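ESX secretion system protein EccC (Thermomonospora curvata, PDB 4NH0) has weak intrinsic ATPase activity and serves the ESX (type VII) secretion system, which exports proteins including EsxA and EsxB, perhaps as its translocase subunit. Local coordinates at residues A[252-256]-A[281-285]; A[333-339]-A[357-361]; A[416-420]-A[450-454]. One frame throughout, in Å; residues are numbered along the deposited sequence.

Contact 1 of 3, residues A[252-256]-A[281-285]; sequences TSLLH and PIGLD
The puckered pyrrolidine ring of P281 is the nearest thing to a flat group here, and two leucines in sequence meet it along different parts of its rim. L254 takes the CB-CG side: its CD2 lies 3.7 Å from P281 CB, while its own CB lies 3.9 Å from P281 CG. L255 takes the CG-CD side, with CD2 3.7 Å from P281 CD. No hydrogen bond links the two segments, so branched aliphatic chains and a compact apolar ring suit the contact. In L254 the CG stands beside the backbone N (chi1 -77°), and the chain slides past the proline, pointing the other way; its CD2 thereby reaches beyond the ring to G283 O at 3.7 Å and, more loosely, to L284 CD2 at 4.5 Å. The leucines sit where the short helix stops. H256, with positive phi (57°), is the C-prime residue of a Schellman motif in which H256 N bonds to S253 O and I257 N to T252 O. L254 also rests on M249, and L255 on M330, just past helix 317-329. On the other side, strand 279-284 is held between two antiparallel neighbours: I282 bonds through its backbone to L291 of strand 290-294 and to A521, and L284 to K519 of strand 518-520. The contact thus lays helix 251-254 against the next-to-outermost strand of the ten-stranded sheet.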
loop_
_atom_site.group_PDB
_atom_site.type_symbol
_atom_site.label_atom_id
_atom_site.label_comp_id
_atom_site.label_asym_id
_atom_site.label_seq_id
_atom_site.Cartn_x
_atom_site.Cartn_y
_atom_site.Cartn_z
ATOM N N THR A 252 44.626 -14.614 32.432
ATOM C CA THR A 252 45.311 -13.455 32.993
ATOM C C THR A 252 46.752 -13.795 33.362
ATOM O O THR A 252 47.621 -12.924 33.375
ATOM C CB THR A 252 44.582 -12.911 34.239
ATOM O OG1 THR A 252 45.370 -11.878 34.842
ATOM C CG2 THR A 252 44.355 -14.014 35.255
ATOM N N SER A 253 47.000 -15.067 33.654
ATOM C CA SER A 253 48.335 -15.526 34.013
ATOM C C SER A 253 49.247 -15.563 32.793
ATOM O O SER A 253 50.398 -15.132 32.854
ATOM C CB SER A 253 48.268 -16.908 34.662
ATOM O OG SER A 253 47.392 -16.909 35.775
ATOM N N LEU A 254 48.721 -16.074 31.685
ATOM C CA LEU A 254 49.497 -16.217 30.457
ATOM C C LEU A 254 49.792 -14.868 29.812
ATOM O O LEU A 254 50.742 -14.736 29.041
ATOM C CB LEU A 254 48.765 -17.122 29.459
ATOM C CG LEU A 254 48.805 -18.638 29.686
ATOM C CD1 LEU A 254 47.923 -19.057 30.850
ATOM C CD2 LEU A 254 48.407 -19.384 28.423
ATOM N N LEU A 255 48.975 -13.868 30.129
ATOM C CA LEU A 255 49.151 -12.536 29.564
ATOM C C LEU A 255 49.889 -11.607 30.522
ATOM O O LEU A 255 49.896 -10.390 30.333
ATOM C CB LEU A 255 47.797 -11.932 29.187
ATOM C CG LEU A 255 47.131 -12.545 27.955
ATOM C CD1 LEU A 255 45.808 -11.864 27.665
ATOM C CD2 LEU A 255 48.057 -12.453 26.755
ATOM N N HIS A 256 50.501 -12.193 31.546
ATOM C CA HIS A 256 51.350 -11.466 32.486
ATOM C C HIS A 256 50.618 -10.316 33.171
ATOM O O HIS A 256 51.162 -9.220 33.306
ATOM C CB HIS A 256 52.594 -10.929 31.773
ATOM C CG HIS A 256 53.326 -11.960 30.969
ATOM N ND1 HIS A 256 53.178 -13.313 31.179
ATOM C CD2 HIS A 256 54.207 -11.831 29.949
ATOM C CE1 HIS A 256 53.939 -13.976 30.325
ATOM N NE2 HIS A 256 54.573 -13.100 29.568
ATOM N N PRO A 281 48.395 -16.309 23.456
ATOM C CA PRO A 281 48.443 -17.648 24.049
ATOM C C PRO A 281 47.045 -18.215 24.271
ATOM O O PRO A 281 46.133 -17.472 24.628
ATOM C CB PRO A 281 49.157 -17.412 25.380
ATOM C CG PRO A 281 48.824 -16.010 25.727
ATOM C CD PRO A 281 48.784 -15.268 24.422
ATOM N N ILE A 282 46.883 -19.515 24.057
ATOM C CA ILE A 282 45.595 -20.165 24.257
ATOM C C ILE A 282 45.672 -21.195 25.378
ATOM O O ILE A 282 44.648 -21.654 25.880
ATOM C CB ILE A 282 45.099 -20.852 22.974
ATOM C CG1 ILE A 282 46.057 -21.972 22.564
ATOM C CG2 ILE A 282 44.945 -19.839 21.853
ATOM C CD1 ILE A 282 45.659 -22.679 21.288
ATOM N N GLY A 283 46.891 -21.550 25.768
ATOM C CA GLY A 283 47.098 -22.528 26.818
ATOM C C GLY A 283 48.547 -22.956 26.946
ATOM O O GLY A 283 49.445 -22.302 26.418
ATOM N N LEU A 284 48.770 -24.063 27.647
ATOM C CA LEU A 284 50.116 -24.573 27.887
ATOM C C LEU A 284 50.323 -25.918 27.203
ATOM O O LEU A 284 49.382 -26.695 27.066
ATOM C CB LEU A 284 50.371 -24.706 29.387
ATOM C CG LEU A 284 50.179 -23.444 30.226
ATOM C CD1 LEU A 284 50.125 -23.788 31.703
ATOM C CD2 LEU A 284 51.293 -22.453 29.951
ATOM N N ASP A 285 51.552 -26.195 26.781
ATOM C CA ASP A 285 51.861 -27.487 26.181
ATOM C C ASP A 285 52.271 -28.495 27.248
ATOM O O ASP A 285 52.015 -28.294 28.434
ATOM C CB ASP A 285 52.957 -27.354 25.114
ATOM C CG ASP A 285 54.250 -26.760 25.654
ATOM O OD1 ASP A 285 54.437 -26.705 26.887
ATOM O OD2 ASP A 285 55.093 -26.351 24.831
#

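Contact 2 of 3, residues A[333-339]-A[357-361]; sequences SPEVLNF and RHVSA
H358 O is gripped twice: F339 N donates a hydrogen bond of 2.8 Å to it, from above the carbonyl plane rather than along a lone pair, and a weaker CA-H...O contact puts N338 CA 3.2 Å from H358 O. This is the start of a parallel beta pairing at the edge of the sheet of the P-loop ATPase fold, where outermost strand 359-364 joins strand 337-343. F339 pairs with V359, and its own carbonyl passes the ladder on: S360 N bonds to F339 O at 3.0 Å, in the carbonyl plane. Before the ladder begins, side chains take over. With CG beside the backbone N (chi1 -53°), the imidazole of H358 comes against P334, whose CG sits 3.5 Å from the ring centroid, only 10° off the normal: a CH-pi contact over the face. A proline suits this place because its ring offers C-H groups to the imidazole; the same P334 CG also packs on R357 CB at 3.7 Å. H358 NE2 is bonded to H332 O, and its ring meets that of W269 with the planes nearly perpendicular. An alanine in place of H358 would probably leave the H332 carbonyl without this partner and strip P334 CG of the ring face it packs on. S360 OG binds H591 O and I593 N, tying this sheet edge to a distant part of the chain. On the face shared with V359, F339 lies alongside H358, its ring edge meeting the histidine's methylene, F339 CD2 to H358 CB at 3.5 Å.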
loop_
_atom_site.group_PDB
_atom_site.type_symbol
_atom_site.label_atom_id
_atom_site.label_comp_id
_atom_site.label_asym_id
_atom_site.label_seq_id
_atom_site.Cartn_x
_atom_site.Cartn_y
_atom_site.Cartn_z
ATOM N N SER A 333 43.665 -3.126 20.091
ATOM C CA SER A 333 42.625 -2.109 20.149
ATOM C C SER A 333 41.593 -2.362 19.058
ATOM O O SER A 333 41.905 -2.988 18.047
ATOM C CB SER A 333 43.232 -0.713 19.998
ATOM O OG SER A 333 43.766 -0.530 18.699
ATOM N N PRO A 334 40.356 -1.876 19.257
ATOM C CA PRO A 334 39.328 -1.974 18.215
ATOM C C PRO A 334 39.745 -1.233 16.950
ATOM O O PRO A 334 39.186 -1.453 15.877
ATOM C CB PRO A 334 38.107 -1.310 18.859
ATOM C CG PRO A 334 38.345 -1.417 20.321
ATOM C CD PRO A 334 39.824 -1.288 20.498
ATOM N N GLU A 335 40.734 -0.360 17.097
ATOM C CA GLU A 335 41.279 0.413 15.993
ATOM C C GLU A 335 41.972 -0.485 14.971
ATOM O O GLU A 335 42.027 -0.161 13.787
ATOM C CB GLU A 335 42.258 1.459 16.531
ATOM C CG GLU A 335 42.575 2.594 15.578
ATOM C CD GLU A 335 43.307 3.732 16.264
ATOM O OE1 GLU A 335 44.452 4.033 15.866
ATOM O OE2 GLU A 335 42.739 4.323 17.206
ATOM N N VAL A 336 42.493 -1.618 15.433
ATOM C CA VAL A 336 43.255 -2.512 14.569
ATOM C C VAL A 336 42.653 -3.910 14.462
ATOM O O VAL A 336 43.170 -4.755 13.732
ATOM C CB VAL A 336 44.709 -2.652 15.056
ATOM C CG1 VAL A 336 45.419 -1.312 14.999
ATOM C CG2 VAL A 336 44.742 -3.222 16.464
ATOM N N LEU A 337 41.559 -4.155 15.175
ATOM C CA LEU A 337 40.936 -5.475 15.155
ATOM C C LEU A 337 39.438 -5.437 15.442
ATOM O O LEU A 337 39.005 -4.908 16.466
ATOM C CB LEU A 337 41.628 -6.395 16.162
ATOM C CG LEU A 337 41.093 -7.824 16.247
ATOM C CD1 LEU A 337 41.184 -8.505 14.894
ATOM C CD2 LEU A 337 41.853 -8.613 17.297
ATOM N N ASN A 338 38.653 -6.007 14.533
ATOM C CA ASN A 338 37.212 -6.131 14.724
ATOM C C ASN A 338 36.745 -7.574 14.563
ATOM O O ASN A 338 37.327 -8.339 13.796
ATOM C CB ASN A 338 36.459 -5.227 13.747
ATOM C CG ASN A 338 36.523 -3.764 14.139
ATOM O OD1 ASN A 338 36.914 -3.426 15.255
ATOM N ND2 ASN A 338 36.128 -2.889 13.223
ATOM N N PHE A 339 35.691 -7.939 15.286
ATOM C CA PHE A 339 35.188 -9.309 15.262
ATOM C C PHE A 339 33.814 -9.428 14.616
ATOM O O PHE A 339 32.992 -8.518 14.696
ATOM C CB PHE A 339 35.113 -9.879 16.681
ATOM C CG PHE A 339 36.448 -10.044 17.345
ATOM C CD1 PHE A 339 37.287 -11.085 16.990
ATOM C CD2 PHE A 339 36.852 -9.172 18.338
ATOM C CE1 PHE A 339 38.513 -11.242 17.605
ATOM C CE2 PHE A 339 38.076 -9.324 18.955
ATOM C CZ PHE A 339 38.907 -10.360 18.589
ATOM N N ARG A 357 34.076 -3.034 22.089
ATOM C CA ARG A 357 34.041 -2.188 20.903
ATOM C C ARG A 357 34.623 -2.914 19.696
ATOM O O ARG A 357 34.485 -2.461 18.562
ATOM C CB ARG A 357 34.804 -0.886 21.149
ATOM C CG ARG A 357 34.179 0.016 22.200
ATOM C CD ARG A 357 32.849 0.575 21.728
ATOM N NE ARG A 357 32.323 1.578 22.648
ATOM C CZ ARG A 357 32.670 2.860 22.631
ATOM N NH1 ARG A 357 33.549 3.298 21.739
ATOM N NH2 ARG A 357 32.144 3.705 23.506
ATOM N N HIS A 358 35.281 -4.040 19.948
ATOM C CA HIS A 358 35.862 -4.837 18.878
ATOM C C HIS A 358 34.776 -5.545 18.080
ATOM O O HIS A 358 34.908 -5.749 16.875
ATOM C CB HIS A 358 36.840 -5.868 19.441
ATOM C CG HIS A 358 37.896 -5.287 20.326
ATOM N ND1 HIS A 358 37.640 -4.863 21.613
ATOM C CD2 HIS A 358 39.216 -5.071 20.116
ATOM C CE1 HIS A 358 38.754 -4.405 22.153
ATOM N NE2 HIS A 358 39.726 -4.520 21.266
ATOM N N VAL A 359 33.700 -5.919 18.762
ATOM C CA VAL A 359 32.648 -6.714 18.145
ATOM C C VAL A 359 31.713 -5.876 17.285
ATOM O O VAL A 359 30.975 -5.032 17.791
ATOM C CB VAL A 359 31.816 -7.448 19.205
ATOM C CG1 VAL A 359 30.815 -8.362 18.533
ATOM C CG2 VAL A 359 32.724 -8.240 20.129
ATOM N N SER A 360 31.745 -6.122 15.980
ATOM C CA SER A 360 30.866 -5.428 15.050
ATOM C C SER A 360 29.474 -6.049 15.044
ATOM O O SER A 360 28.475 -5.347 14.892
ATOM C CB SER A 360 31.452 -5.447 13.639
ATOM O OG SER A 360 30.536 -4.909 12.704
ATOM N N ALA A 361 29.415 -7.367 15.212
ATOM C CA ALA A 361 28.143 -8.080 15.162
ATOM C C ALA A 361 28.210 -9.451 15.826
ATOM O O ALA A 361 29.184 -10.185 15.667
ATOM C CB ALA A 361 27.688 -8.227 13.722
#

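Contact 3 of 3, residues A[416-420]-A[450-454]; sequences MPTLF and LGVHL
From its CB, which lies 3.7 Å from L419 O and 3.9 Å from F420 CD1, the side chain of H453 rises from the sheet on the face it shares with F420. The two segments form a parallel pair in the core of the P-loop ATPase sheet, joined by a beta-alpha-beta connection through helix 437-450. The CG of H453 stands beside the backbone N (chi1 -58°), and this brings CD2 to T418 CB at 4.1 Å, the threonine lying at the ring's edge. The other flank of the ring finds a polar mate, ND1 bonding to P305 O just before strand 306-310. Backbone hydrogen bonds stitch the strands: L419 N to G451 O at 2.7 Å, and H453 N to L419 O. G451 suits the junction between helix and strand, since its positive phi (76°) costs a glycine little. On the face opposite H453, L419 and V452 pair as apolar side chains, L419 CB to V452 CG2 at 4.1 Å, and both also touch R387 of helix 371-394. F420 crosses H453 at about a right angle, its ring edge presented to the histidine carbonyl, with F420 CD1 3.3 Å from H453 O.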
loop_
_atom_site.group_PDB
_atom_site.type_symbol
_atom_site.label_atom_id
_atom_site.label_comp_id
_atom_site.label_asym_id
_atom_site.label_seq_id
_atom_site.Cartn_x
_atom_site.Cartn_y
_atom_site.Cartn_z
ATOM N N MET A 416 41.991 1.011 9.229
ATOM C CA MET A 416 41.217 -0.122 8.741
ATOM C C MET A 416 41.693 -1.390 9.430
ATOM O O MET A 416 42.731 -1.947 9.076
ATOM C CB MET A 416 41.327 -0.261 7.224
ATOM C CG MET A 416 40.400 -1.321 6.651
ATOM S SD MET A 416 40.504 -1.466 4.860
ATOM C CE MET A 416 42.245 -1.827 4.656
ATOM N N PRO A 417 40.926 -1.848 10.427
ATOM C CA PRO A 417 41.265 -3.002 11.262
ATOM C C PRO A 417 41.134 -4.319 10.515
ATOM O O PRO A 417 40.318 -4.421 9.603
ATOM C CB PRO A 417 40.238 -2.918 12.390
ATOM C CG PRO A 417 39.060 -2.285 11.755
ATOM C CD PRO A 417 39.614 -1.282 10.785
ATOM N N THR A 418 41.929 -5.314 10.894
ATOM C CA THR A 418 41.763 -6.651 10.346
ATOM C C THR A 418 40.464 -7.237 10.876
ATOM O O THR A 418 40.065 -6.951 12.005
ATOM C CB THR A 418 42.935 -7.579 10.705
ATOM O OG1 THR A 418 43.093 -7.622 12.128
ATOM C CG2 THR A 418 44.222 -7.083 10.074
ATOM N N LEU A 419 39.801 -8.048 10.064
ATOM C CA LEU A 419 38.528 -8.629 10.465
ATOM C C LEU A 419 38.673 -10.107 10.794
ATOM O O LEU A 419 39.117 -10.897 9.964
ATOM C CB LEU A 419 37.483 -8.437 9.367
ATOM C CG LEU A 419 36.063 -8.845 9.756
ATOM C CD1 LEU A 419 35.604 -8.042 10.957
ATOM C CD2 LEU A 419 35.109 -8.660 8.589
ATOM N N PHE A 420 38.299 -10.473 12.015
ATOM C CA PHE A 420 38.325 -11.867 12.435
ATOM C C PHE A 420 36.909 -12.424 12.467
ATOM O O PHE A 420 36.067 -11.959 13.233
ATOM C CB PHE A 420 38.982 -12.010 13.807
ATOM C CG PHE A 420 39.358 -13.423 14.154
ATOM C CD1 PHE A 420 39.509 -14.377 13.163
ATOM C CD2 PHE A 420 39.552 -13.799 15.472
ATOM C CE1 PHE A 420 39.852 -15.676 13.480
ATOM C CE2 PHE A 420 39.894 -15.096 15.794
ATOM C CZ PHE A 420 40.043 -16.036 14.796
ATOM N N LEU A 450 42.828 -8.635 2.034
ATOM C CA LEU A 450 41.783 -7.752 2.540
ATOM C C LEU A 450 41.831 -7.626 4.059
ATOM O O LEU A 450 41.135 -6.797 4.643
ATOM C CB LEU A 450 40.402 -8.249 2.102
ATOM C CG LEU A 450 39.873 -7.819 0.729
ATOM C CD1 LEU A 450 40.804 -8.235 -0.399
ATOM C CD2 LEU A 450 38.481 -8.383 0.501
ATOM N N GLY A 451 42.657 -8.450 4.695
ATOM C CA GLY A 451 42.784 -8.428 6.139
ATOM C C GLY A 451 41.609 -9.089 6.831
ATOM O O GLY A 451 41.265 -8.742 7.958
ATOM N N VAL A 452 40.988 -10.044 6.149
ATOM C CA VAL A 452 39.864 -10.778 6.715
ATOM C C VAL A 452 40.283 -12.193 7.093
ATOM O O VAL A 452 40.621 -12.999 6.228
ATOM C CB VAL A 452 38.680 -10.842 5.738
ATOM C CG1 VAL A 452 37.593 -11.748 6.286
ATOM C CG2 VAL A 452 38.137 -9.450 5.475
ATOM N N HIS A 453 40.261 -12.488 8.388
ATOM C CA HIS A 453 40.665 -13.798 8.878
ATOM C C HIS A 453 39.458 -14.620 9.310
ATOM O O HIS A 453 38.584 -14.131 10.024
ATOM C CB HIS A 453 41.651 -13.654 10.036
ATOM C CG HIS A 453 42.882 -12.878 9.684
ATOM N ND1 HIS A 453 44.000 -13.466 9.134
ATOM C CD2 HIS A 453 43.168 -11.560 9.800
ATOM C CE1 HIS A 453 44.923 -12.545 8.927
ATOM N NE2 HIS A 453 44.443 -11.380 9.322
ATOM N N LEU A 454 39.419 -15.872 8.871
ATOM C CA LEU A 454 38.290 -16.749 9.150
ATOM C C LEU A 454 38.670 -17.872 10.108
ATOM O O LEU A 454 39.796 -18.366 10.089
ATOM C CB LEU A 454 37.744 -17.337 7.846
ATOM C CG LEU A 454 36.555 -18.295 7.941
ATOM C CD1 LEU A 454 35.360 -17.612 8.583
ATOM C CD2 LEU A 454 36.193 -18.838 6.569
#

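How the contacts relate
Along the chain the contacts follow in series, 1, then 2, then 3, and all reach the one mixed sheet around which the first FtsK domain is built. Contacts 2 and 3 are neighbours, their centres about 10 Å apart: strands 337-343 and 418-424 lie side by side, and N338 O meets F420 N at 2.9 Å in a probable hydrogen bond. Together they tie the run 359-364, 337-343, 418-424, 452-458. Contact 1 lies near the other end of the sheet, its centre about 22 and 24 Å from theirs, on the antiparallel part. Between them runs strand 306-310, leading to the predicted ATP loop; strand 418-424 leads to E425, the inferred active-site residue.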